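Local coordinates for protein succinate dehydrogenase subunit A (Mycolicibacterium smegmatis, PDB 7D6V) that probably oxidises succinate to fumarate as the FAD-carrying subunit of a membrane-bound succinate dehydrogenase that passes electrons on toward quinone, at residues H388-I394 with E413-H419; S238-E244 with L580-R584; N83-L89 with V396-T400. All coordinates share one frame; numbering follows the deposited sequence.

Contact 1. Residues H388-I394 with E413-H419; sequences HYVMGGI and ECSGGMH. With FAD (flavin-adenine dinucleotide), chain D.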
loop_
_atom_site.group_PDB
_atom_site.type_symbol
_atom_site.label_atom_id
_atom_site.label_comp_id
_atom_site.label_asym_id
_atom_site.label_seq_id
_atom_site.Cartn_x
_atom_site.Cartn_y
_atom_site.Cartn_z
ATOM N N HIS A 388 -19.872 4.401 -3.869
ATOM C CA HIS A 388 -18.526 4.896 -3.620
ATOM C C HIS A 388 -18.414 5.733 -2.356
ATOM O O HIS A 388 -17.564 5.450 -1.505
ATOM C CB HIS A 388 -18.050 5.715 -4.829
ATOM C CG HIS A 388 -16.617 6.133 -4.752
ATOM N ND1 HIS A 388 -15.587 5.233 -4.591
ATOM C CD2 HIS A 388 -16.041 7.356 -4.811
ATOM C CE1 HIS A 388 -14.439 5.883 -4.556
ATOM N NE2 HIS A 388 -14.687 7.173 -4.686
ATOM N N TYR A 389 -19.250 6.756 -2.205
ATOM C CA TYR A 389 -19.090 7.742 -1.150
ATOM C C TYR A 389 -20.462 8.163 -0.650
ATOM O O TYR A 389 -21.438 8.155 -1.401
ATOM C CB TYR A 389 -18.312 8.964 -1.661
ATOM C CG TYR A 389 -17.910 9.969 -0.606
ATOM C CD1 TYR A 389 -18.719 11.054 -0.305
ATOM C CD2 TYR A 389 -16.704 9.849 0.064
ATOM C CE1 TYR A 389 -18.347 11.976 0.646
ATOM C CE2 TYR A 389 -16.327 10.765 1.017
ATOM C CZ TYR A 389 -17.152 11.825 1.305
ATOM O OH TYR A 389 -16.774 12.743 2.256
ATOM N N VAL A 390 -20.532 8.531 0.624
ATOM C CA VAL A 390 -21.755 9.057 1.218
ATOM C C VAL A 390 -21.495 10.501 1.628
ATOM O O VAL A 390 -20.574 10.783 2.403
ATOM C CB VAL A 390 -22.242 8.197 2.400
ATOM C CG1 VAL A 390 -21.183 8.070 3.489
ATOM C CG2 VAL A 390 -23.533 8.759 2.965
ATOM N N MET A 391 -22.287 11.419 1.078
ATOM C CA MET A 391 -22.148 12.836 1.383
ATOM C C MET A 391 -22.870 13.236 2.659
ATOM O O MET A 391 -22.654 14.347 3.151
ATOM C CB MET A 391 -22.661 13.673 0.211
ATOM C CG MET A 391 -21.701 13.743 -0.960
ATOM S SD MET A 391 -21.744 12.248 -1.962
ATOM C CE MET A 391 -22.987 12.670 -3.167
ATOM N N GLY A 392 -23.717 12.366 3.202
ATOM C CA GLY A 392 -24.377 12.630 4.460
ATOM C C GLY A 392 -23.549 12.186 5.648
ATOM O O GLY A 392 -22.468 11.614 5.518
ATOM N N GLY A 393 -24.076 12.463 6.831
ATOM C CA GLY A 393 -23.383 12.084 8.045
ATOM C C GLY A 393 -23.899 12.881 9.227
ATOM O O GLY A 393 -24.992 13.436 9.188
ATOM N N ILE A 394 -23.073 12.924 10.270
ATOM C CA ILE A 394 -23.453 13.588 11.509
ATOM C C ILE A 394 -23.475 15.094 11.293
ATOM O O ILE A 394 -22.514 15.679 10.777
ATOM C CB ILE A 394 -22.493 13.196 12.639
ATOM C CG1 ILE A 394 -22.460 11.677 12.795
ATOM C CG2 ILE A 394 -22.914 13.837 13.943
ATOM C CD1 ILE A 394 -21.101 11.130 13.103
ATOM N N GLU A 413 -15.640 11.352 6.473
ATOM C CA GLU A 413 -16.783 10.861 5.711
ATOM C C GLU A 413 -18.012 10.668 6.587
ATOM O O GLU A 413 -19.139 10.836 6.112
ATOM C CB GLU A 413 -16.431 9.554 5.004
ATOM C CG GLU A 413 -17.449 9.146 3.956
ATOM C CD GLU A 413 -16.963 8.024 3.070
ATOM O OE1 GLU A 413 -15.764 7.689 3.136
ATOM O OE2 GLU A 413 -17.779 7.478 2.301
ATOM N N CYS A 414 -17.823 10.315 7.859
ATOM C CA CYS A 414 -18.956 10.182 8.766
ATOM C C CYS A 414 -19.615 11.518 9.069
ATOM O O CYS A 414 -20.732 11.533 9.594
ATOM C CB CYS A 414 -18.518 9.510 10.068
ATOM S SG CYS A 414 -17.563 10.561 11.175
ATOM N N SER A 415 -18.949 12.627 8.766
ATOM C CA SER A 415 -19.520 13.951 8.925
ATOM C C SER A 415 -20.398 14.303 7.727
ATOM O O SER A 415 -20.260 13.747 6.635
ATOM C CB SER A 415 -18.412 14.988 9.090
ATOM O OG SER A 415 -18.940 16.248 9.446
ATOM N N GLY A 416 -21.308 15.241 7.944
ATOM C CA GLY A 416 -22.200 15.689 6.895
ATOM C C GLY A 416 -22.254 17.201 6.824
ATOM O O GLY A 416 -22.132 17.898 7.830
ATOM N N GLY A 417 -22.434 17.701 5.605
ATOM C CA GLY A 417 -22.638 19.123 5.410
ATOM C C GLY A 417 -21.739 19.788 4.390
ATOM O O GLY A 417 -22.191 20.669 3.654
ATOM N N MET A 418 -20.470 19.383 4.326
ATOM C CA MET A 418 -19.546 20.013 3.389
ATOM C C MET A 418 -19.986 19.825 1.944
ATOM O O MET A 418 -20.216 20.800 1.223
ATOM C CB MET A 418 -18.137 19.465 3.573
ATOM C CG MET A 418 -17.191 20.164 2.643
ATOM S SD MET A 418 -15.463 19.738 2.742
ATOM C CE MET A 418 -14.911 20.746 1.381
ATOM N N HIS A 419 -20.083 18.581 1.496
ATOM C CA HIS A 419 -20.550 18.279 0.153
ATOM C C HIS A 419 -22.063 18.122 0.205
ATOM O O HIS A 419 -22.572 17.199 0.851
ATOM C CB HIS A 419 -19.881 17.010 -0.370
ATOM C CG HIS A 419 -18.462 16.849 0.076
ATOM N ND1 HIS A 419 -18.110 16.107 1.182
ATOM C CD2 HIS A 419 -17.302 17.324 -0.440
ATOM C CE1 HIS A 419 -16.799 16.137 1.333
ATOM N NE2 HIS A 419 -16.285 16.867 0.361
HETATM P PA FAD D . -11.155 6.181 7.054
HETATM O O1A FAD D . -9.718 6.524 7.180
HETATM O O2A FAD D . -11.648 5.560 5.805
HETATM O O5B FAD D . -11.492 5.152 8.228
HETATM C C5B FAD D . -12.124 5.520 9.441
HETATM C C4B FAD D . -11.461 4.804 10.605
HETATM O O4B FAD D . -12.410 4.549 11.635
HETATM C C3B FAD D . -10.877 3.457 10.255
HETATM O O3B FAD D . -9.607 3.375 10.884
HETATM C C2B FAD D . -11.794 2.461 10.915
HETATM O O2B FAD D . -11.127 1.265 11.295
HETATM C C1B FAD D . -12.252 3.226 12.122
HETATM N N9A FAD D . -13.528 2.702 12.633
HETATM C C8A FAD D . -14.673 2.596 11.959
HETATM N N7A FAD D . -15.639 2.078 12.738
HETATM C C5A FAD D . -15.105 1.840 13.940
HETATM C C6A FAD D . -15.565 1.299 15.227
HETATM N N6A FAD D . -16.831 0.891 15.401
HETATM N N1A FAD D . -14.678 1.223 16.226
HETATM C C2A FAD D . -13.412 1.627 16.088
HETATM N N3A FAD D . -12.930 2.125 14.952
HETATM C C4A FAD D . -13.712 2.255 13.865
HETATM N N1 FAD D . -11.268 10.812 -2.043
HETATM C C2 FAD D . -10.540 11.702 -2.745
HETATM O O2 FAD D . -10.595 12.893 -2.423
HETATM N N3 FAD D . -9.762 11.364 -3.774
HETATM C C4 FAD D . -9.654 10.108 -4.186
HETATM O O4 FAD D . -8.924 9.817 -5.142
HETATM C C4X FAD D . -10.415 9.064 -3.481
HETATM N N5 FAD D . -10.348 7.774 -3.845
HETATM C C5X FAD D . -11.052 6.847 -3.177
HETATM C C6 FAD D . -10.970 5.520 -3.564
HETATM C C7 FAD D . -11.693 4.558 -2.886
HETATM C C7M FAD D . -11.615 3.118 -3.297
HETATM C C8 FAD D . -12.552 4.947 -1.749
HETATM C C8M FAD D . -13.337 3.903 -1.012
HETATM C C9 FAD D . -12.636 6.269 -1.355
HETATM C C9A FAD D . -11.915 7.230 -2.034
HETATM N N10 FAD D . -12.000 8.568 -1.640
HETATM C C10 FAD D . -11.251 9.506 -2.353
HETATM C "C1'" FAD D . -12.830 8.971 -0.510
HETATM C "C2'" FAD D . -11.941 9.239 0.699
HETATM O "O2'" FAD D . -10.852 8.320 0.722
HETATM C "C3'" FAD D . -12.684 9.072 2.013
HETATM O "O3'" FAD D . -13.693 10.069 2.092
HETATM C "C4'" FAD D . -11.737 9.243 3.189
HETATM O "O4'" FAD D . -10.723 8.250 3.136
HETATM C "C5'" FAD D . -12.443 9.123 4.525
HETATM O "O5'" FAD D . -11.444 9.088 5.532
HETATM P P FAD D . -11.783 8.998 7.087
HETATM O O1P FAD D . -10.549 9.377 7.825
HETATM O O2P FAD D . -13.038 9.746 7.367
HETATM O O3P FAD D . -12.100 7.443 7.348
#
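Glu413 lays its carboxylate against the ring of Tyr389. The two planes are only 15° apart, and the side chains run past each other in opposite directions. Glu413 CD is 3.5 Å from both Tyr389 CD2 and Tyr389 CE2. An extended chain, with CG anti to the backbone N (chi1 -167°), carries the acid this far across. There its two oxygens serve different partners. OE2 takes a weak hydrogen bond from the backbone, Val390 N to Glu413 OE2 at 3.4 Å. OE1 receives a weak one from the ribityl hydroxyl O3' of FAD. The backbone N of Glu413 also binds the cofactor, giving a nearly straight hydrogen bond to phosphate oxygen O2P at 3.2 Å. The contact therefore forms part of the FAD pocket, in the FAD-binding domain. His388 lies beside the flavin as well, near C7 and C8, while its ND1 is bonded to Ser220.

His419 meets Tyr389 from another direction. The edge of the tyrosine ring points at the imidazole face in an offset edge-to-face pair, with planes at 90° and centroids 5.8 Å apart. Met418 CG lies over one face of the imidazole. Met391 CG reaches His419 CB at 3.8 Å. Arg423 adds a cation-pi contact to Tyr389.

Further along, backbone bonds take over. Ile394 and Ser415 form a parallel bridge at the end of strand 383-395. Ile394 N donates to Cys414 O at 2.8 Å. Gly416 N donates to Ile394 O at 3.1 Å. CG1 and CD1 of Ile394 lie against the carbonyl oxygen of Cys414, and CD1 also packs on its sulfur.

Contact 2. Residues S238-E244 with L580-R584; sequences SALINME and LLVCR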
loop_
_atom_site.group_PDB
_atom_site.type_symbol
_atom_site.label_atom_id
_atom_site.label_comp_id
_atom_site.label_asym_id
_atom_site.label_seq_id
_atom_site.Cartn_x
_atom_site.Cartn_y
_atom_site.Cartn_z
ATOM N N SER A 238 -27.386 12.342 18.720
ATOM C CA SER A 238 -27.101 13.348 17.709
ATOM C C SER A 238 -28.008 13.114 16.505
ATOM O O SER A 238 -28.943 12.310 16.541
ATOM C CB SER A 238 -25.625 13.322 17.334
ATOM O OG SER A 238 -24.811 13.395 18.488
ATOM N N ALA A 239 -27.733 13.817 15.414
ATOM C CA ALA A 239 -28.591 13.803 14.245
ATOM C C ALA A 239 -27.758 13.589 12.992
ATOM O O ALA A 239 -26.556 13.859 12.964
ATOM C CB ALA A 239 -29.385 15.103 14.138
ATOM N N LEU A 240 -28.420 13.098 11.951
ATOM C CA LEU A 240 -27.802 12.843 10.661
ATOM C C LEU A 240 -28.487 13.697 9.603
ATOM O O LEU A 240 -29.691 13.953 9.677
ATOM C CB LEU A 240 -27.899 11.359 10.288
ATOM C CG LEU A 240 -26.724 10.431 10.605
ATOM C CD1 LEU A 240 -26.297 10.542 12.050
ATOM C CD2 LEU A 240 -27.110 9.003 10.288
ATOM N N ILE A 241 -27.710 14.148 8.619
ATOM C CA ILE A 241 -28.230 14.971 7.537
ATOM C C ILE A 241 -27.772 14.391 6.209
ATOM O O ILE A 241 -26.757 13.701 6.122
ATOM C CB ILE A 241 -27.787 16.446 7.643
ATOM C CG1 ILE A 241 -26.264 16.547 7.709
ATOM C CG2 ILE A 241 -28.397 17.100 8.852
ATOM C CD1 ILE A 241 -25.743 17.930 7.421
ATOM N N ASN A 242 -28.547 14.688 5.165
ATOM C CA ASN A 242 -28.185 14.387 3.780
ATOM C C ASN A 242 -27.894 12.907 3.564
ATOM O O ASN A 242 -27.037 12.548 2.757
ATOM C CB ASN A 242 -26.988 15.227 3.331
ATOM C CG ASN A 242 -27.289 16.704 3.319
ATOM O OD1 ASN A 242 -28.447 17.112 3.353
ATOM N ND2 ASN A 242 -26.246 17.517 3.275
ATOM N N MET A 243 -28.611 12.031 4.267
ATOM C CA MET A 243 -28.341 10.604 4.150
ATOM C C MET A 243 -28.819 10.021 2.829
ATOM O O MET A 243 -28.432 8.899 2.493
ATOM C CB MET A 243 -28.979 9.850 5.314
ATOM C CG MET A 243 -28.226 9.994 6.625
ATOM S SD MET A 243 -26.436 10.010 6.421
ATOM C CE MET A 243 -26.076 8.261 6.368
ATOM N N GLU A 244 -29.638 10.751 2.075
ATOM C CA GLU A 244 -30.089 10.313 0.763
ATOM C C GLU A 244 -29.093 10.631 -0.341
ATOM O O GLU A 244 -29.342 10.281 -1.498
ATOM C CB GLU A 244 -31.438 10.955 0.429
ATOM C CG GLU A 244 -31.379 12.456 0.216
ATOM C CD GLU A 244 -31.513 13.246 1.504
ATOM O OE1 GLU A 244 -30.919 12.847 2.524
ATOM O OE2 GLU A 244 -32.215 14.276 1.497
ATOM N N LEU A 580 -32.597 20.486 4.869
ATOM C CA LEU A 580 -31.595 19.462 5.135
ATOM C C LEU A 580 -32.168 18.088 5.427
ATOM O O LEU A 580 -31.490 17.092 5.167
ATOM C CB LEU A 580 -30.698 19.873 6.306
ATOM C CG LEU A 580 -29.724 21.007 6.008
ATOM C CD1 LEU A 580 -28.979 21.408 7.265
ATOM C CD2 LEU A 580 -28.760 20.589 4.914
ATOM N N LEU A 581 -33.388 18.003 5.958
ATOM C CA LEU A 581 -34.086 16.729 6.120
ATOM C C LEU A 581 -33.312 15.802 7.071
ATOM O O LEU A 581 -32.706 14.804 6.683
ATOM C CB LEU A 581 -34.321 16.113 4.734
ATOM C CG LEU A 581 -35.091 14.825 4.519
ATOM C CD1 LEU A 581 -36.501 15.066 4.994
ATOM C CD2 LEU A 581 -35.083 14.456 3.055
ATOM N N VAL A 582 -33.323 16.208 8.347
ATOM C CA VAL A 582 -32.492 15.644 9.410
ATOM C C VAL A 582 -33.124 14.386 10.002
ATOM O O VAL A 582 -34.331 14.338 10.250
ATOM C CB VAL A 582 -32.276 16.709 10.501
ATOM C CG1 VAL A 582 -31.500 16.143 11.652
ATOM C CG2 VAL A 582 -31.579 17.918 9.929
ATOM N N CYS A 583 -32.300 13.370 10.268
ATOM C CA CYS A 583 -32.745 12.099 10.832
ATOM C C CYS A 583 -32.441 12.016 12.326
ATOM O O CYS A 583 -31.382 12.458 12.779
ATOM C CB CYS A 583 -32.072 10.925 10.117
ATOM S SG CYS A 583 -32.227 10.936 8.323
ATOM N N ARG A 584 -33.366 11.425 13.088
ATOM C CA ARG A 584 -33.194 11.269 14.528
ATOM C C ARG A 584 -33.819 9.956 14.983
ATOM O O ARG A 584 -34.630 9.356 14.279
ATOM C CB ARG A 584 -33.817 12.433 15.305
ATOM C CG ARG A 584 -32.871 13.574 15.598
ATOM C CD ARG A 584 -33.640 14.798 16.044
ATOM N NE ARG A 584 -32.929 16.035 15.745
ATOM C CZ ARG A 584 -33.464 17.058 15.088
ATOM N NH1 ARG A 584 -34.713 16.990 14.657
ATOM N NH2 ARG A 584 -32.746 18.148 14.859
#
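Val582 packs between Ile241 and Ala239. Its two methyls are shared out: CG2 meets Ile241 CG2 at 3.5 Å, and CG1 meets Ala239 CB at 3.4 Å. Val582 CG1 stands anti to the backbone N (chi1 176°), which turns that methyl to Ala239 and leaves CG2 for the isoleucine. Ile241 and Val582 lie side by side and point the same way. Leu580 CB adds a looser contact to Ile241 CG2. A second apolar group involves Leu240, Met243 and Cys583. Leu240 CB is 4.2 Å from Cys583 CB, and Met243 CG approaches the cysteine sulfur.

The backbones join at one antiparallel bridge, Leu240 with Cys583, a hydrogen-bonded pair. Leu240 N donates to Cys583 O at 3.1 Å. In return Cys583 N donates to Leu240 O at 2.7 Å. This single bridge links strand 240-241, in the FAD-binding domain, to strand 582-585, in the C-terminal region shared with fumarate reductase flavoproteins. Each strand has another neighbour: Ile241 bonds through its backbone to Gly393, and Val582 to Val597.

Polar groups gather at the two ends. At one, the guanidinium of Arg584 rests with a face over Val582 CG1, offset toward the rim, and Arg584 NE is 4.0 Å from Ala239 CB. At the other, Asn242 OD1 lies 3.8 Å from Leu580 CD2 as the two side chains cross. Glu244 crosses the end of Leu581 and puts OE2 near its CD2. That oxygen has its charged partner in Arg557, in a salt bridge. Across the two segments, then, the join rests on two backbone bonds and packed methyls, and the buried acid is probably kept ionised by the arginine beyond them.

Contact 3. Residues N83-L89 with V396-T400; sequences NWRMAEL and VDPDT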
loop_
_atom_site.group_PDB
_atom_site.type_symbol
_atom_site.label_atom_id
_atom_site.label_comp_id
_atom_site.label_asym_id
_atom_site.label_seq_id
_atom_site.Cartn_x
_atom_site.Cartn_y
_atom_site.Cartn_z
ATOM N N ASN A 83 -23.024 23.142 3.144
ATOM C CA ASN A 83 -22.812 24.058 4.257
ATOM C C ASN A 83 -21.772 25.080 3.824
ATOM O O ASN A 83 -20.592 24.752 3.676
ATOM C CB ASN A 83 -22.359 23.302 5.502
ATOM C CG ASN A 83 -22.585 24.089 6.777
ATOM O OD1 ASN A 83 -22.442 25.308 6.801
ATOM N ND2 ASN A 83 -22.945 23.393 7.845
ATOM N N TRP A 84 -22.212 26.318 3.600
ATOM C CA TRP A 84 -21.335 27.324 3.017
ATOM C C TRP A 84 -20.189 27.687 3.950
ATOM O O TRP A 84 -19.083 27.979 3.484
ATOM C CB TRP A 84 -22.143 28.564 2.659
ATOM C CG TRP A 84 -22.891 29.123 3.815
ATOM C CD1 TRP A 84 -24.152 28.795 4.208
ATOM C CD2 TRP A 84 -22.431 30.122 4.732
ATOM N NE1 TRP A 84 -24.509 29.530 5.311
ATOM C CE2 TRP A 84 -23.468 30.350 5.653
ATOM C CE3 TRP A 84 -21.241 30.841 4.864
ATOM C CZ2 TRP A 84 -23.352 31.266 6.691
ATOM C CZ3 TRP A 84 -21.128 31.749 5.894
ATOM C CH2 TRP A 84 -22.176 31.954 6.793
ATOM N N ARG A 85 -20.432 27.686 5.262
ATOM C CA ARG A 85 -19.359 27.957 6.208
ATOM C C ARG A 85 -18.281 26.887 6.135
ATOM O O ARG A 85 -17.085 27.200 6.119
ATOM C CB ARG A 85 -19.929 28.062 7.620
ATOM C CG ARG A 85 -18.922 28.469 8.677
ATOM C CD ARG A 85 -18.180 29.738 8.318
ATOM N NE ARG A 85 -17.338 30.173 9.425
ATOM C CZ ARG A 85 -16.255 30.930 9.296
ATOM N NH1 ARG A 85 -15.553 31.269 10.365
ATOM N NH2 ARG A 85 -15.871 31.344 8.100
ATOM N N MET A 86 -18.684 25.618 6.060
ATOM C CA MET A 86 -17.710 24.538 5.961
ATOM C C MET A 86 -16.937 24.610 4.652
ATOM O O MET A 86 -15.721 24.399 4.633
ATOM C CB MET A 86 -18.407 23.187 6.098
ATOM C CG MET A 86 -18.677 22.781 7.531
ATOM S SD MET A 86 -19.641 21.269 7.657
ATOM C CE MET A 86 -18.352 20.041 7.501
ATOM N N ALA A 87 -17.625 24.915 3.551
ATOM C CA ALA A 87 -16.956 25.015 2.259
ATOM C C ALA A 87 -15.952 26.159 2.246
ATOM O O ALA A 87 -14.814 25.994 1.795
ATOM C CB ALA A 87 -17.992 25.188 1.151
ATOM N N GLU A 88 -16.353 27.326 2.753
ATOM C CA GLU A 88 -15.444 28.467 2.806
ATOM C C GLU A 88 -14.244 28.174 3.690
ATOM O O GLU A 88 -13.101 28.500 3.339
ATOM C CB GLU A 88 -16.188 29.698 3.315
ATOM C CG GLU A 88 -15.281 30.831 3.746
ATOM C CD GLU A 88 -15.954 31.776 4.715
ATOM O OE1 GLU A 88 -16.928 31.360 5.373
ATOM O OE2 GLU A 88 -15.512 32.937 4.818
ATOM N N LEU A 89 -14.484 27.546 4.838
ATOM C CA LEU A 89 -13.416 27.291 5.789
ATOM C C LEU A 89 -12.432 26.268 5.236
ATOM O O LEU A 89 -11.213 26.429 5.369
ATOM C CB LEU A 89 -14.051 26.832 7.099
ATOM C CG LEU A 89 -13.326 26.801 8.428
ATOM C CD1 LEU A 89 -12.953 28.213 8.801
ATOM C CD2 LEU A 89 -14.278 26.231 9.452
ATOM N N VAL A 396 -22.824 18.624 11.973
ATOM C CA VAL A 396 -21.766 19.230 12.765
ATOM C C VAL A 396 -22.004 20.729 12.858
ATOM O O VAL A 396 -22.695 21.335 12.034
ATOM C CB VAL A 396 -20.368 18.957 12.169
ATOM C CG1 VAL A 396 -20.084 17.481 12.104
ATOM C CG2 VAL A 396 -20.251 19.572 10.792
ATOM N N ASP A 397 -21.427 21.326 13.887
ATOM C CA ASP A 397 -21.159 22.753 13.858
ATOM C C ASP A 397 -20.021 23.000 12.875
ATOM O O ASP A 397 -19.032 22.267 12.896
ATOM C CB ASP A 397 -20.790 23.259 15.247
ATOM C CG ASP A 397 -20.768 24.768 15.331
ATOM O OD1 ASP A 397 -19.697 25.361 15.094
ATOM O OD2 ASP A 397 -21.821 25.363 15.633
ATOM N N PRO A 398 -20.142 23.968 11.965
ATOM C CA PRO A 398 -19.064 24.153 10.976
ATOM C C PRO A 398 -17.719 24.511 11.592
ATOM O O PRO A 398 -16.692 23.946 11.195
ATOM C CB PRO A 398 -19.606 25.269 10.070
ATOM C CG PRO A 398 -20.796 25.832 10.770
ATOM C CD PRO A 398 -21.335 24.765 11.647
ATOM N N ASP A 399 -17.691 25.421 12.567
ATOM C CA ASP A 399 -16.418 25.876 13.122
ATOM C C ASP A 399 -15.809 24.822 14.037
ATOM O O ASP A 399 -14.680 24.369 13.819
ATOM C CB ASP A 399 -16.616 27.193 13.868
ATOM C CG ASP A 399 -16.919 28.343 12.937
ATOM O OD1 ASP A 399 -18.092 28.485 12.533
ATOM O OD2 ASP A 399 -15.987 29.104 12.609
ATOM N N THR A 400 -16.540 24.426 15.075
ATOM C CA THR A 400 -16.145 23.297 15.905
ATOM C C THR A 400 -16.561 22.011 15.205
ATOM O O THR A 400 -16.774 22.011 13.992
ATOM C CB THR A 400 -16.765 23.405 17.298
ATOM O OG1 THR A 400 -18.173 23.166 17.220
ATOM C CG2 THR A 400 -16.533 24.792 17.863
#
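Pro398 sets its ring against two helix residues, Arg85 and Met86, and both side chains cross it at about a right angle. Pro398 CB is 3.6 Å from Arg85 CG and 3.7 Å from Met86 CG. Arg85 starts with CG anti to the backbone N (chi1 -175°) and then bends at chi2 (53°). Its CB and CG pass across Pro398 CB and CG, while the guanidinium goes on to Asp399. That pair also crosses at about a right angle, with the guanidinium and carboxylate planes 48° apart. A salt bridge results, Arg85 NH1 to Asp399 OD2 at 3.1 Å. The oxygen uses its syn lone pair, though it sits somewhat out of the guanidinium plane.

The other terminal nitrogen, NH2, turns back to its own helix. Arg85 NH2 makes a second salt bridge, to Glu88 OE1 at 2.9 Å. OE1 lies close to the guanidinium plane, but NH2 meets it from above the carboxylate plane. Two acids therefore hold the rotation of the guanidinium, and Leu89 CD1 lies over one of its faces. Glu88 has a second basic partner in Arg606. The segments join the first turns of helix 84-102, with Asn83 at its N-cap position, to the loop that follows strand 383-395. In the loop, Asp397 OD1 accepts from Thr400 N at 3.3 Å through its anti lone pair, an Asx motif that folds the chain around Pro398 and Asp399.

Met86 extends past the proline to Val396. These side chains are again nearly perpendicular, with the sulfur SD 3.6 Å from Val396 CG2. Leu89 CD2 touches the carbonyl oxygen of Pro398 at 3.8 Å. On helix 427-448, Phe435 touches Met86, and Arg438 NE hydrogen-bonds to Asp399 O.

Overall arrangement
Contact 1 is the central one, buried near the middle of the chain and in touch with both others. It shares a sheet with contact 2: strand 383-395 pairs with 415-416 and also with 240-241. Contact 2 is buried too, and ties that sheet, through a single bridge, to a strand of the C-terminal region. Contact 3 is only partly buried. It joins the start of helix 84-102 to the loop after strand 383-395, and meets contact 1 where Gly417 O and Asn83 N probably hydrogen-bond. Contacts 2 and 3 do not touch. Chemistry follows place: cofactor-binding polar groups in contact 1, one backbone bridge flanked by aliphatic packing in contact 2, and a charged network beside apolar packing in contact 3.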